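Local coordinates for endonuclease II (Enterobacteria phage t4, PDB 2WSH), which cuts cytosine-containing host DNA with sequence specificity, so that host nucleotides can be scavenged for phage DNA synthesis, at residues K9-E14 and D50-I55; T21-D26 and K32-P37; V42-A47 and K59-R64; A85-A90 and V97-R102. The protein carries 1 engineered substitution. All coordinates share one frame; numbering follows the deposited sequence. Where two conformers were deposited one is given.

Contact 1: residues K9-E14 and D50-I55. With PO4 (phosphate ion), chain E.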
loop_
_atom_site.group_PDB
_atom_site.type_symbol
_atom_site.label_atom_id
_atom_site.label_comp_id
_atom_site.label_asym_id
_atom_site.label_seq_id
_atom_site.Cartn_x
_atom_site.Cartn_y
_atom_site.Cartn_z
ATOM N N LYS A 9 27.590 9.267 9.449
ATOM C CA LYS A 9 27.956 7.862 9.596
ATOM C C LYS A 9 26.802 7.054 10.176
ATOM O O LYS A 9 26.465 5.982 9.671
ATOM C CB LYS A 9 29.191 7.710 10.488
ATOM C CG LYS A 9 29.465 6.270 10.899
ATOM C CD LYS A 9 30.790 6.130 11.631
ATOM C CE LYS A 9 31.120 4.664 11.883
ATOM N NZ LYS A 9 32.484 4.484 12.453
ATOM N N GLU A 10 26.202 7.580 11.237
ATOM C CA GLU A 10 25.144 6.882 11.955
ATOM C C GLU A 10 23.824 6.946 11.202
ATOM O O GLU A 10 23.084 5.966 11.138
ATOM C CB GLU A 10 24.990 7.476 13.352
ATOM C CG GLU A 10 26.319 7.658 14.067
ATOM C CD GLU A 10 26.233 8.631 15.224
ATOM O OE1 GLU A 10 25.264 8.544 16.008
ATOM O OE2 GLU A 10 27.140 9.482 15.348
ATOM N N ILE A 11 23.532 8.107 10.628
ATOM C CA ILE A 11 22.323 8.271 9.838
ATOM C C ILE A 11 22.332 7.320 8.645
ATOM O O ILE A 11 21.330 6.661 8.352
ATOM C CB ILE A 11 22.159 9.730 9.364
ATOM C CG1 ILE A 11 21.999 10.657 10.571
ATOM C CG2 ILE A 11 20.961 9.864 8.444
ATOM C CD1 ILE A 11 21.911 12.124 10.211
ATOM N N ALA A 12 23.477 7.234 7.975
ATOM C CA ALA A 12 23.605 6.406 6.783
ATOM C C ALA A 12 23.264 4.938 7.040
ATOM O O ALA A 12 22.651 4.280 6.199
ATOM C CB ALA A 12 25.005 6.533 6.201
ATOM N N THR A 13 23.658 4.426 8.201
ATOM C CA THR A 13 23.410 3.023 8.526
ATOM C C THR A 13 21.986 2.794 9.032
ATOM O O THR A 13 21.347 1.799 8.691
ATOM C CB THR A 13 24.433 2.481 9.552
ATOM O OG1 THR A 13 24.154 1.103 9.826
ATOM C CG2 THR A 13 24.375 3.275 10.851
ATOM N N GLU A 14 21.488 3.727 9.837
ATOM C CA GLU A 14 20.153 3.613 10.409
ATOM C C GLU A 14 19.062 3.710 9.341
ATOM O O GLU A 14 18.014 3.075 9.452
ATOM C CB GLU A 14 19.949 4.687 11.480
ATOM C CG GLU A 14 18.738 4.475 12.366
ATOM C CD GLU A 14 18.679 5.466 13.516
ATOM O OE1 GLU A 14 17.653 5.492 14.229
ATOM O OE2 GLU A 14 19.660 6.219 13.706
ATOM N N ASP A 50 31.136 15.189 7.032
ATOM C CA ASP A 50 30.400 14.064 7.609
ATOM C C ASP A 50 29.133 14.468 8.364
ATOM O O ASP A 50 28.510 13.637 9.021
ATOM C CB ASP A 50 31.312 13.241 8.525
ATOM C CG ASP A 50 32.506 12.668 7.791
ATOM O OD1 ASP A 50 32.308 12.049 6.724
ATOM O OD2 ASP A 50 33.641 12.835 8.283
ATOM N N GLU A 51 28.746 15.736 8.265
ATOM C CA GLU A 51 27.595 16.231 9.010
ATOM C C GLU A 51 26.460 16.607 8.066
ATOM O O GLU A 51 26.663 17.328 7.088
ATOM C CB GLU A 51 27.990 17.397 9.917
ATOM C CG GLU A 51 29.060 17.017 10.935
ATOM C CD GLU A 51 29.402 18.141 11.896
ATOM O OE1 GLU A 51 28.490 18.906 12.276
ATOM O OE2 GLU A 51 30.587 18.253 12.276
ATOM N N LEU A 52 25.271 16.090 8.354
ATOM C CA LEU A 52 24.101 16.312 7.517
ATOM C C LEU A 52 23.729 17.791 7.477
ATOM O O LEU A 52 23.510 18.405 8.519
ATOM C CB LEU A 52 22.920 15.505 8.057
ATOM C CG LEU A 52 21.597 15.582 7.293
ATOM C CD1 LEU A 52 21.749 14.940 5.928
ATOM C CD2 LEU A 52 20.485 14.906 8.082
ATOM N N VAL A 53 23.653 18.360 6.277
ATOM C CA VAL A 53 23.232 19.751 6.140
ATOM C C VAL A 53 21.928 19.909 5.365
ATOM O O VAL A 53 21.269 20.942 5.460
ATOM C CB VAL A 53 24.324 20.632 5.502
ATOM C CG1 VAL A 53 25.587 20.595 6.343
ATOM C CG2 VAL A 53 24.607 20.195 4.064
ATOM N N TYR A 54 21.545 18.889 4.605
ATOM C CA TYR A 54 20.382 19.027 3.734
ATOM C C TYR A 54 19.761 17.699 3.321
ATOM O O TYR A 54 20.463 16.748 2.987
ATOM C CB TYR A 54 20.760 19.815 2.478
ATOM C CG TYR A 54 19.599 20.093 1.546
ATOM C CD1 TYR A 54 18.655 21.064 1.856
ATOM C CD2 TYR A 54 19.453 19.391 0.353
ATOM C CE1 TYR A 54 17.595 21.328 1.006
ATOM C CE2 TYR A 54 18.396 19.647 -0.505
ATOM C CZ TYR A 54 17.470 20.617 -0.171
ATOM O OH TYR A 54 16.416 20.886 -1.014
ATOM N N ILE A 55 18.433 17.657 3.341
ATOM C CA ILE A 55 17.682 16.524 2.817
ATOM C C ILE A 55 16.876 16.987 1.613
ATOM O O ILE A 55 16.065 17.908 1.719
ATOM C CB ILE A 55 16.703 15.957 3.862
ATOM C CG1 ILE A 55 17.459 15.231 4.974
ATOM C CG2 ILE A 55 15.707 15.005 3.201
ATOM C CD1 ILE A 55 18.045 13.907 4.540
HETATM P P PO4 E . 16.035 20.309 -4.710
HETATM O O1 PO4 E . 15.892 19.966 -3.247
HETATM O O2 PO4 E . 14.757 19.971 -5.443
HETATM O O3 PO4 E . 16.345 21.777 -4.897
HETATM O O4 PO4 E . 17.176 19.486 -5.250
#
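Ile-11 and Leu-52 meet with their side chains crossing at about a right angle. The CD1 methyl of Ile-11 is the touching group. It sits 3.8 Å from CD2 of Leu-52 and 4.1 Å from Leu-52 CB, so it rests against both the root and one branch of the leucine. Leu-52 holds CG anti to its backbone N (chi1 -179°), which sets the isobutyl group against the helix. Phe-132 of helix 121-132 touches both Ile-11 and Leu-52. In the conformer given, the Asp-50 carboxylate forms a salt bridge with Lys-96.

Strand 51-58 carries the YIG half of the GIY-YIG motif, with Tyr-54 as its tyrosine. Val-53 and Tyr-54 both face Ile-46 of the neighbouring strand in a classic beta bulge. The Tyr-54 hydroxyl reaches a bound phosphate, probably taken up from the crystallisation liquor. Phosphate O1 lies in the ring plane, at the edge, and accepts from Tyr-54 OH. The 2.5 Å between Tyr-54 OH and O1 is very short, so its exact value is doubtful. Lys-83 adds a weak hydrogen bond to the same hydroxyl.

Contact 2: residues T21-D26 and K32-P37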
loop_
_atom_site.group_PDB
_atom_site.type_symbol
_atom_site.label_atom_id
_atom_site.label_comp_id
_atom_site.label_asym_id
_atom_site.label_seq_id
_atom_site.Cartn_x
_atom_site.Cartn_y
_atom_site.Cartn_z
ATOM N N THR A 21 28.215 10.117 -4.299
ATOM C CA THR A 21 29.419 10.744 -4.826
ATOM C C THR A 21 29.964 11.823 -3.903
ATOM O O THR A 21 29.341 12.190 -2.907
ATOM C CB THR A 21 29.195 11.346 -6.232
ATOM O OG1 THR A 21 30.458 11.713 -6.803
ATOM C CG2 THR A 21 28.308 12.583 -6.156
ATOM N N GLU A 22 31.144 12.319 -4.251
ATOM C CA GLU A 22 31.796 13.381 -3.507
ATOM C C GLU A 22 32.159 14.479 -4.494
ATOM O O GLU A 22 32.457 14.198 -5.653
ATOM C CB GLU A 22 33.048 12.834 -2.820
ATOM C CG GLU A 22 33.907 13.868 -2.117
ATOM C CD GLU A 22 34.964 13.228 -1.232
ATOM O OE1 GLU A 22 34.796 12.047 -0.867
ATOM O OE2 GLU A 22 35.959 13.904 -0.895
ATOM N N LEU A 23 32.106 15.731 -4.051
ATOM C CA LEU A 23 32.515 16.843 -4.900
ATOM C C LEU A 23 33.921 17.293 -4.523
ATOM O O LEU A 23 34.283 17.295 -3.348
ATOM C CB LEU A 23 31.536 18.012 -4.781
ATOM C CG LEU A 23 30.101 17.753 -5.237
ATOM C CD1 LEU A 23 29.299 19.039 -5.192
ATOM C CD2 LEU A 23 30.085 17.163 -6.636
ATOM N N GLU A 24 34.712 17.674 -5.519
ATOM C CA GLU A 24 36.087 18.086 -5.271
ATOM C C GLU A 24 36.586 19.112 -6.285
ATOM O O GLU A 24 36.344 18.987 -7.486
ATOM C CB GLU A 24 37.010 16.865 -5.235
ATOM C CG GLU A 24 36.710 15.827 -6.305
ATOM C CD GLU A 24 37.192 14.441 -5.917
ATOM O OE1 GLU A 24 37.551 14.245 -4.736
ATOM O OE2 GLU A 24 37.208 13.548 -6.792
ATOM N N LEU A 25 37.272 20.134 -5.783
ATOM C CA LEU A 25 37.841 21.179 -6.623
ATOM C C LEU A 25 39.165 20.716 -7.221
ATOM O O LEU A 25 39.922 19.994 -6.575
ATOM C CB LEU A 25 38.067 22.451 -5.805
ATOM C CG LEU A 25 36.838 23.157 -5.232
ATOM C CD1 LEU A 25 37.260 24.269 -4.283
ATOM C CD2 LEU A 25 35.955 23.705 -6.343
ATOM N N ASP A 26 39.441 21.127 -8.457
ATOM C CA ASP A 26 40.727 20.823 -9.080
ATOM C C ASP A 26 41.733 21.945 -8.818
ATOM O O ASP A 26 41.450 22.880 -8.066
ATOM C CB ASP A 26 40.578 20.545 -10.583
ATOM C CG ASP A 26 40.096 21.754 -11.366
ATOM O OD1 ASP A 26 40.255 22.891 -10.877
ATOM O OD2 ASP A 26 39.560 21.566 -12.480
ATOM N N LYS A 32 35.535 18.989 -10.458
ATOM C CA LYS A 32 35.816 17.948 -11.443
ATOM C C LYS A 32 34.531 17.272 -11.898
ATOM O O LYS A 32 33.526 17.292 -11.187
ATOM C CB LYS A 32 36.776 16.903 -10.869
ATOM C CG LYS A 32 38.081 17.470 -10.329
ATOM C CD LYS A 32 38.996 16.356 -9.848
ATOM C CE LYS A 32 40.127 16.891 -8.985
ATOM N NZ LYS A 32 40.908 15.782 -8.366
ATOM N N GLN A 33 34.565 16.681 -13.089
ATOM C CA GLN A 33 33.408 15.972 -13.625
ATOM C C GLN A 33 33.071 14.744 -12.791
ATOM O O GLN A 33 33.903 14.240 -12.037
ATOM C CB GLN A 33 33.647 15.564 -15.080
ATOM C CG GLN A 33 33.559 16.711 -16.067
ATOM C CD GLN A 33 34.055 16.328 -17.446
ATOM O OE1 GLN A 33 33.469 15.478 -18.117
ATOM N NE2 GLN A 33 35.140 16.960 -17.880
ATOM N N LEU A 34 31.843 14.263 -12.937
ATOM C CA LEU A 34 31.371 13.138 -12.151
ATOM C C LEU A 34 31.105 11.924 -13.029
ATOM O O LEU A 34 30.235 11.954 -13.902
ATOM C CB LEU A 34 30.095 13.518 -11.401
ATOM C CG LEU A 34 30.146 14.821 -10.605
ATOM C CD1 LEU A 34 28.777 15.141 -10.039
ATOM C CD2 LEU A 34 31.191 14.744 -9.498
ATOM N N SER A 35 31.863 10.858 -12.798
ATOM C CA SER A 35 31.595 9.588 -13.452
ATOM C C SER A 35 30.784 8.728 -12.492
ATOM O O SER A 35 31.328 8.117 -11.572
ATOM C CB SER A 35 32.897 8.889 -13.848
ATOM O OG SER A 35 32.676 7.959 -14.897
ATOM N N ILE A 36 29.473 8.704 -12.704
ATOM C CA ILE A 36 28.561 8.025 -11.796
ATOM C C ILE A 36 27.362 7.475 -12.557
ATOM O O ILE A 36 26.864 8.116 -13.483
ATOM C CB ILE A 36 28.057 8.986 -10.705
ATOM C CG1 ILE A 36 27.596 10.301 -11.338
ATOM C CG2 ILE A 36 29.145 9.250 -9.674
ATOM C CD1 ILE A 36 27.409 11.431 -10.348
ATOM N N PRO A 37 26.897 6.277 -12.175
ATOM C CA PRO A 37 25.684 5.725 -12.783
ATOM C C PRO A 37 24.495 6.546 -12.317
ATOM O O PRO A 37 24.607 7.283 -11.339
ATOM C CB PRO A 37 25.603 4.312 -12.192
ATOM C CG PRO A 37 26.942 4.050 -11.566
ATOM C CD PRO A 37 27.456 5.386 -11.147
HETATM O O HOH W 1 33.663 16.620 -8.273
#
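Lys-32 N donates to Glu-24 O over 3.1 Å, and the N-H points well at its acceptor (161°). A water sits one step beside this bond. It accepts from Glu-24 N (3.1 Å) and donates to Lys-32 O (3.0 Å). It thus takes the place of the second bond of an antiparallel hydrogen-bonded pair. The segments run 159° apart, and residues 32-37 return beside the strand as an irregular loop.

Lys-32 lies extended across the turn. Its CG is 4.0 Å from CB of Asp-26, whose OD1 accepts from Ser-30 N inside the turn. Further along, Leu-34 points at the strand. Its CD2 is 3.9 Å from CD2 of Leu-23, and the two side chains cross obliquely. CG2 of Ile-36 meets Thr-21 at the OG1 and CB atoms, here with the side chains about perpendicular. Leu-34 also touches Ile-65 and Asn-66, so it is wedged between the strand and helix 61-73.

Glu-24 OE2 and Lys-32 NZ stay 4.6 Å apart. This is not a salt bridge, but the opposite charges probably favour the pairing modestly. The backbone, its bridging water and the apolar side chains provide the direct contacts.

Contact 3: residues V42-A47 and K59-R64. With PO4 (phosphate ion), chain E.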
loop_
_atom_site.group_PDB
_atom_site.type_symbol
_atom_site.label_atom_id
_atom_site.label_comp_id
_atom_site.label_asym_id
_atom_site.label_seq_id
_atom_site.Cartn_x
_atom_site.Cartn_y
_atom_site.Cartn_z
ATOM N N VAL A 42 14.816 9.147 -5.385
ATOM C CA VAL A 42 15.483 8.961 -4.102
ATOM C C VAL A 42 15.390 10.175 -3.188
ATOM O O VAL A 42 15.159 11.303 -3.634
ATOM C CB VAL A 42 16.986 8.657 -4.283
ATOM C CG1 VAL A 42 17.187 7.372 -5.074
ATOM C CG2 VAL A 42 17.676 9.829 -4.964
ATOM N N ILE A 43 15.575 9.923 -1.899
ATOM C CA ILE A 43 15.889 10.973 -0.949
ATOM C C ILE A 43 17.397 11.105 -0.981
ATOM O O ILE A 43 18.113 10.108 -0.908
ATOM C CB ILE A 43 15.454 10.597 0.473
ATOM C CG1 ILE A 43 13.929 10.550 0.568
ATOM C CG2 ILE A 43 16.041 11.570 1.494
ATOM C CD1 ILE A 43 13.255 11.864 0.223
ATOM N N TYR A 44 17.894 12.325 -1.131
ATOM C CA TYR A 44 19.333 12.512 -1.080
ATOM C C TYR A 44 19.747 13.358 0.109
ATOM O O TYR A 44 18.965 14.148 0.629
ATOM C CB TYR A 44 19.894 13.042 -2.404
ATOM C CG TYR A 44 19.589 14.486 -2.742
ATOM C CD1 TYR A 44 20.480 15.498 -2.405
ATOM C CD2 TYR A 44 18.438 14.831 -3.438
ATOM C CE1 TYR A 44 20.227 16.815 -2.734
ATOM C CE2 TYR A 44 18.172 16.152 -3.767
ATOM C CZ TYR A 44 19.075 17.135 -3.413
ATOM O OH TYR A 44 18.830 18.445 -3.736
ATOM N N ALA A 45 20.978 13.157 0.553
ATOM C CA ALA A 45 21.487 13.865 1.707
ATOM C C ALA A 45 22.804 14.517 1.332
ATOM O O ALA A 45 23.659 13.897 0.702
ATOM C CB ALA A 45 21.677 12.908 2.875
ATOM N N ILE A 46 22.953 15.782 1.698
ATOM C CA ILE A 46 24.220 16.461 1.523
ATOM C C ILE A 46 24.925 16.486 2.864
ATOM O O ILE A 46 24.324 16.853 3.876
ATOM C CB ILE A 46 24.026 17.898 1.011
ATOM C CG1 ILE A 46 23.206 17.889 -0.277
ATOM C CG2 ILE A 46 25.377 18.575 0.792
ATOM C CD1 ILE A 46 23.090 19.250 -0.933
ATOM N N ALA A 47 26.192 16.079 2.867
ATOM C CA ALA A 47 26.991 16.041 4.088
ATOM C C ALA A 47 28.259 16.859 3.925
ATOM O O ALA A 47 28.948 16.758 2.911
ATOM C CB ALA A 47 27.340 14.603 4.456
ATOM N N LYS A 59 13.760 13.008 -8.782
ATOM C CA LYS A 59 13.423 11.942 -9.720
ATOM C C LYS A 59 14.681 11.433 -10.422
ATOM O O LYS A 59 14.670 10.364 -11.034
ATOM C CB LYS A 59 12.434 12.454 -10.771
ATOM C CG LYS A 59 11.067 12.853 -10.240
ATOM C CD LYS A 59 10.367 13.777 -11.233
ATOM C CE LYS A 59 9.010 14.260 -10.728
ATOM N NZ LYS A 59 7.885 13.378 -11.157
ATOM N N ASN A 60 15.763 12.203 -10.327
ATOM C CA ASN A 60 16.979 11.928 -11.090
ATOM C C ASN A 60 18.211 12.561 -10.446
ATOM O O ASN A 60 18.488 13.747 -10.638
ATOM C CB ASN A 60 16.807 12.435 -12.525
ATOM C CG ASN A 60 17.953 12.040 -13.433
ATOM O OD1 ASN A 60 19.081 11.834 -12.985
ATOM N ND2 ASN A 60 17.672 11.954 -14.727
ATOM N N LEU A 61 18.961 11.758 -9.700
ATOM C CA LEU A 61 20.037 12.279 -8.859
ATOM C C LEU A 61 21.254 12.774 -9.636
ATOM O O LEU A 61 21.865 13.782 -9.270
ATOM C CB LEU A 61 20.459 11.238 -7.819
ATOM C CG LEU A 61 21.463 11.709 -6.766
ATOM C CD1 LEU A 61 20.919 12.910 -6.005
ATOM C CD2 LEU A 61 21.803 10.571 -5.812
ATOM N N ARG A 62 21.614 12.069 -10.703
ATOM C CA ARG A 62 22.767 12.481 -11.492
ATOM C C ARG A 62 22.507 13.862 -12.085
ATOM O O ARG A 62 23.400 14.709 -12.139
ATOM C CB ARG A 62 23.087 11.465 -12.594
ATOM C CG ARG A 62 24.450 11.681 -13.241
ATOM C CD ARG A 62 24.800 10.572 -14.218
ATOM N NE ARG A 62 23.951 10.596 -15.405
ATOM C CZ ARG A 62 24.045 9.728 -16.408
ATOM N NH1 ARG A 62 24.953 8.762 -16.368
ATOM N NH2 ARG A 62 23.229 9.824 -17.451
ATOM N N LYS A 63 21.275 14.089 -12.526
ATOM C CA LYS A 63 20.902 15.393 -13.061
ATOM C C LYS A 63 20.948 16.491 -12.000
ATOM O O LYS A 63 21.462 17.579 -12.252
ATOM C CB LYS A 63 19.525 15.348 -13.727
ATOM C CG LYS A 63 19.583 15.162 -15.237
ATOM C CD LYS A 63 18.225 15.389 -15.887
ATOM C CE LYS A 63 17.770 16.837 -15.749
ATOM N NZ LYS A 63 16.535 17.108 -16.540
ATOM N N ARG A 64 20.418 16.194 -10.816
ATOM C CA ARG A 64 20.371 17.164 -9.724
ATOM C C ARG A 64 21.766 17.587 -9.262
ATOM O O ARG A 64 22.029 18.774 -9.069
ATOM C CB ARG A 64 19.576 16.604 -8.541
ATOM C CG ARG A 64 19.331 17.601 -7.412
ATOM C CD ARG A 64 18.396 18.726 -7.844
ATOM N NE ARG A 64 17.236 18.225 -8.577
ATOM C CZ ARG A 64 16.106 17.807 -8.015
ATOM N NH1 ARG A 64 15.962 17.822 -6.697
ATOM N NH2 ARG A 64 15.116 17.368 -8.776
HETATM P P PO4 E . 16.035 20.309 -4.710
HETATM O O1 PO4 E . 15.892 19.966 -3.247
HETATM O O2 PO4 E . 14.757 19.971 -5.443
HETATM O O3 PO4 E . 16.345 21.777 -4.897
HETATM O O4 PO4 E . 17.176 19.486 -5.250
#
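Tyr-44 has CG between its backbone N and carbonyl carbon (chi1 72°), which lifts the ring from the strand toward Leu-61 and Arg-64 of helix 61-73. In the conformer given, Arg-64 leaves the helix with CG anti to N and then bends at chi2 and chi3. This carries the guanidinium to a bound phosphate while CG passes 3.8 Å from Tyr-44 OH. Ring and guanidinium planes stand 76° apart.

At the base, CD1 of Leu-61 packs 3.7 Å from CB of Tyr-44. CG2 of Val-42 lies 4.2 Å from Leu-61 CB. The helix start is fixed by the N-cap Asn-60, whose OD1 accepts from Lys-63 N over 3.2 Å, the donor standing above the carbonyl plane.

Tyr-44 is the tyrosine of the GIY half of the GIY-YIG motif, here spelled Val-Ile-Tyr. Phosphate O4 lies in the plane of its ring, at the edge, and takes hydrogen bonds from Tyr-44 OH and Arg-64 NH1. Both are very short and their lengths doubtful. Tyr-68 OH also bonds to Tyr-44 OH.

A phenol and, in this conformer, a guanidinium appear to share one oxygen of the anion, consistent with a pocket that could receive a DNA phosphate.

Contact 4: residues A85-A90 and V97-R102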
loop_
_atom_site.group_PDB
_atom_site.type_symbol
_atom_site.label_atom_id
_atom_site.label_comp_id
_atom_site.label_asym_id
_atom_site.label_seq_id
_atom_site.Cartn_x
_atom_site.Cartn_y
_atom_site.Cartn_z
ATOM N N ALA A 85 25.586 28.131 -3.432
ATOM C CA ALA A 85 26.526 29.062 -2.811
ATOM C C ALA A 85 27.100 28.497 -1.515
ATOM O O ALA A 85 28.268 28.723 -1.190
ATOM C CB ALA A 85 25.854 30.406 -2.552
ATOM N N LEU A 86 26.274 27.768 -0.772
ATOM C CA LEU A 86 26.724 27.140 0.468
ATOM C C LEU A 86 27.713 26.015 0.172
ATOM O O LEU A 86 28.723 25.862 0.859
ATOM C CB LEU A 86 25.528 26.604 1.258
ATOM C CG LEU A 86 24.597 27.667 1.853
ATOM C CD1 LEU A 86 23.181 27.135 1.990
ATOM C CD2 LEU A 86 25.120 28.159 3.189
ATOM N N ILE A 87 27.414 25.232 -0.859
ATOM C CA ILE A 87 28.291 24.150 -1.284
ATOM C C ILE A 87 29.651 24.694 -1.718
ATOM O O ILE A 87 30.696 24.133 -1.387
ATOM C CB ILE A 87 27.666 23.355 -2.451
ATOM C CG1 ILE A 87 26.409 22.616 -1.986
ATOM C CG2 ILE A 87 28.676 22.382 -3.043
ATOM C CD1 ILE A 87 25.588 22.023 -3.130
ATOM N N HIS A 88 29.635 25.803 -2.450
ATOM C CA HIS A 88 30.875 26.381 -2.957
ATOM C C HIS A 88 31.775 26.920 -1.846
ATOM O O HIS A 88 32.995 26.768 -1.903
ATOM C CB HIS A 88 30.590 27.472 -3.992
ATOM C CG HIS A 88 31.812 27.939 -4.719
ATOM N ND1 HIS A 88 32.004 29.252 -5.090
ATOM C CD2 HIS A 88 32.914 27.267 -5.129
ATOM C CE1 HIS A 88 33.166 29.367 -5.710
ATOM N NE2 HIS A 88 33.739 28.177 -5.746
ATOM N N SER A 89 31.176 27.548 -0.840
ATOM C CA SER A 89 31.952 28.061 0.285
ATOM C C SER A 89 32.474 26.923 1.159
ATOM O O SER A 89 33.543 27.035 1.761
ATOM C CB SER A 89 31.145 29.068 1.109
ATOM O OG SER A 89 29.972 28.481 1.639
ATOM N N ALA A 90 31.729 25.823 1.219
ATOM C CA ALA A 90 32.217 24.634 1.911
ATOM C C ALA A 90 33.455 24.112 1.192
ATOM O O ALA A 90 34.487 23.848 1.812
ATOM C CB ALA A 90 31.144 23.562 1.972
ATOM N N VAL A 97 32.612 17.456 0.814
ATOM C CA VAL A 97 31.203 17.562 0.435
ATOM C C VAL A 97 30.706 16.269 -0.198
ATOM O O VAL A 97 31.138 15.898 -1.292
ATOM C CB VAL A 97 30.968 18.713 -0.566
ATOM C CG1 VAL A 97 29.500 18.765 -0.983
ATOM C CG2 VAL A 97 31.417 20.042 0.023
ATOM N N GLU A 98 29.788 15.594 0.485
ATOM C CA GLU A 98 29.312 14.292 0.039
ATOM C C GLU A 98 27.808 14.258 -0.188
ATOM O O GLU A 98 27.045 14.929 0.507
ATOM C CB GLU A 98 29.694 13.214 1.056
ATOM C CG GLU A 98 31.190 13.051 1.256
ATOM C CD GLU A 98 31.520 12.093 2.384
ATOM O OE1 GLU A 98 31.099 12.354 3.531
ATOM O OE2 GLU A 98 32.205 11.082 2.125
ATOM N N PHE A 99 27.396 13.472 -1.173
ATOM C CA PHE A 99 25.990 13.196 -1.410
ATOM C C PHE A 99 25.699 11.730 -1.125
ATOM O O PHE A 99 26.407 10.846 -1.609
ATOM C CB PHE A 99 25.626 13.514 -2.860
ATOM C CG PHE A 99 25.564 14.979 -3.160
ATOM C CD1 PHE A 99 24.355 15.648 -3.149
ATOM C CD2 PHE A 99 26.717 15.690 -3.448
ATOM C CE1 PHE A 99 24.292 17.001 -3.425
ATOM C CE2 PHE A 99 26.661 17.043 -3.719
ATOM C CZ PHE A 99 25.447 17.699 -3.707
ATOM N N TYR A 100 24.661 11.482 -0.333
ATOM C CA TYR A 100 24.165 10.134 -0.092
ATOM C C TYR A 100 22.784 9.986 -0.718
ATOM O O TYR A 100 22.064 10.967 -0.888
ATOM C CB TYR A 100 24.060 9.862 1.406
ATOM C CG TYR A 100 25.383 9.659 2.105
ATOM C CD1 TYR A 100 25.751 8.405 2.583
ATOM C CD2 TYR A 100 26.260 10.718 2.300
ATOM C CE1 TYR A 100 26.957 8.212 3.231
ATOM C CE2 TYR A 100 27.470 10.534 2.945
ATOM C CZ TYR A 100 27.812 9.280 3.408
ATOM O OH TYR A 100 29.013 9.090 4.052
ATOM N N ALA A 101 22.407 8.757 -1.050
ATOM C CA ALA A 101 21.090 8.501 -1.618
ATOM C C ALA A 101 20.375 7.380 -0.881
ATOM O O ALA A 101 20.978 6.355 -0.564
ATOM C CB ALA A 101 21.206 8.172 -3.092
ATOM N N ARG A 102 19.088 7.581 -0.617
ATOM C CA ARG A 102 18.241 6.542 -0.043
ATOM C C ARG A 102 17.151 6.179 -1.041
ATOM O O ARG A 102 16.285 6.996 -1.349
ATOM C CB ARG A 102 17.625 7.008 1.275
ATOM C CG ARG A 102 16.467 6.142 1.760
ATOM C CD ARG A 102 15.927 6.634 3.103
ATOM N NE ARG A 102 14.610 6.078 3.405
ATOM C CZ ARG A 102 14.400 4.990 4.141
ATOM N NH1 ARG A 102 15.423 4.332 4.672
ATOM N NH2 ARG A 102 13.163 4.565 4.353
#
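Helix 85-90 and strand 97-102 run 131° apart in direction, with their axes 10.1 Å from each other at closest approach. The backbones come nearest at the turn between them, where the CA atoms of Ala-90 and Val-97 are 7.3 Å apart. Val-97 straddles one helical turn with its two methyls. CG2 meets CB of Ala-90 at 4.0 Å, and Val-97 CG1 meets CG2 of Ile-87 at 4.2 Å. Its torsion allows this: CG1 is anti to the backbone N (chi1 178°), while CG2 lies beside that N. The other branch of Ile-87 reaches on along the strand. Its CD1 is 4.4 Å from CZ at the far end of the Phe-99 ring and approaches that ring obliquely.

The helix is also tied within itself. Leu-86 O accepts from Ala-90 N and from the hydroxyl of Ser-89, at 3.0 Å from Ser-89 OG. Both donors reach it from the same face of the carbonyl plane.

Around the contact, Tyr-68 and Ile-72 of helix 61-73 touch Ile-87, and Ile-48 of strand 42-48 touches Ala-90 and Val-97. Further along the strand, Arg-102 forms salt bridges with Glu-124 and with Glu-112 of the second subunit. The apolar layer is that of the alpha+beta GIY-YIG domain, in which helices pack against an antiparallel sheet.

How the contacts relate
Contacts 1 and 3, their centres 14 Å apart, bring their side chains to one phosphate, to which Lys-83 is also hydrogen-bonded. Their strands are joined by Val-53 N to Ile-46 O (2.9 Å) and Tyr-54 O to Ile-46 N (3.0 Å). Contact 4 lies 10 Å from contact 3, centre to centre, and its strand lies between strands 42-48 and 18-23 here: Arg-102 N meets Ile-43 O at 2.7 Å, and Phe-99 N meets Thr-21 O of contact 2 at 2.9 Å. Contact 2 lies nearer the surface, its centre 19 Å from that of contact 1. The engineered Ala-125 of helix 121-132 is touched by Ile-43.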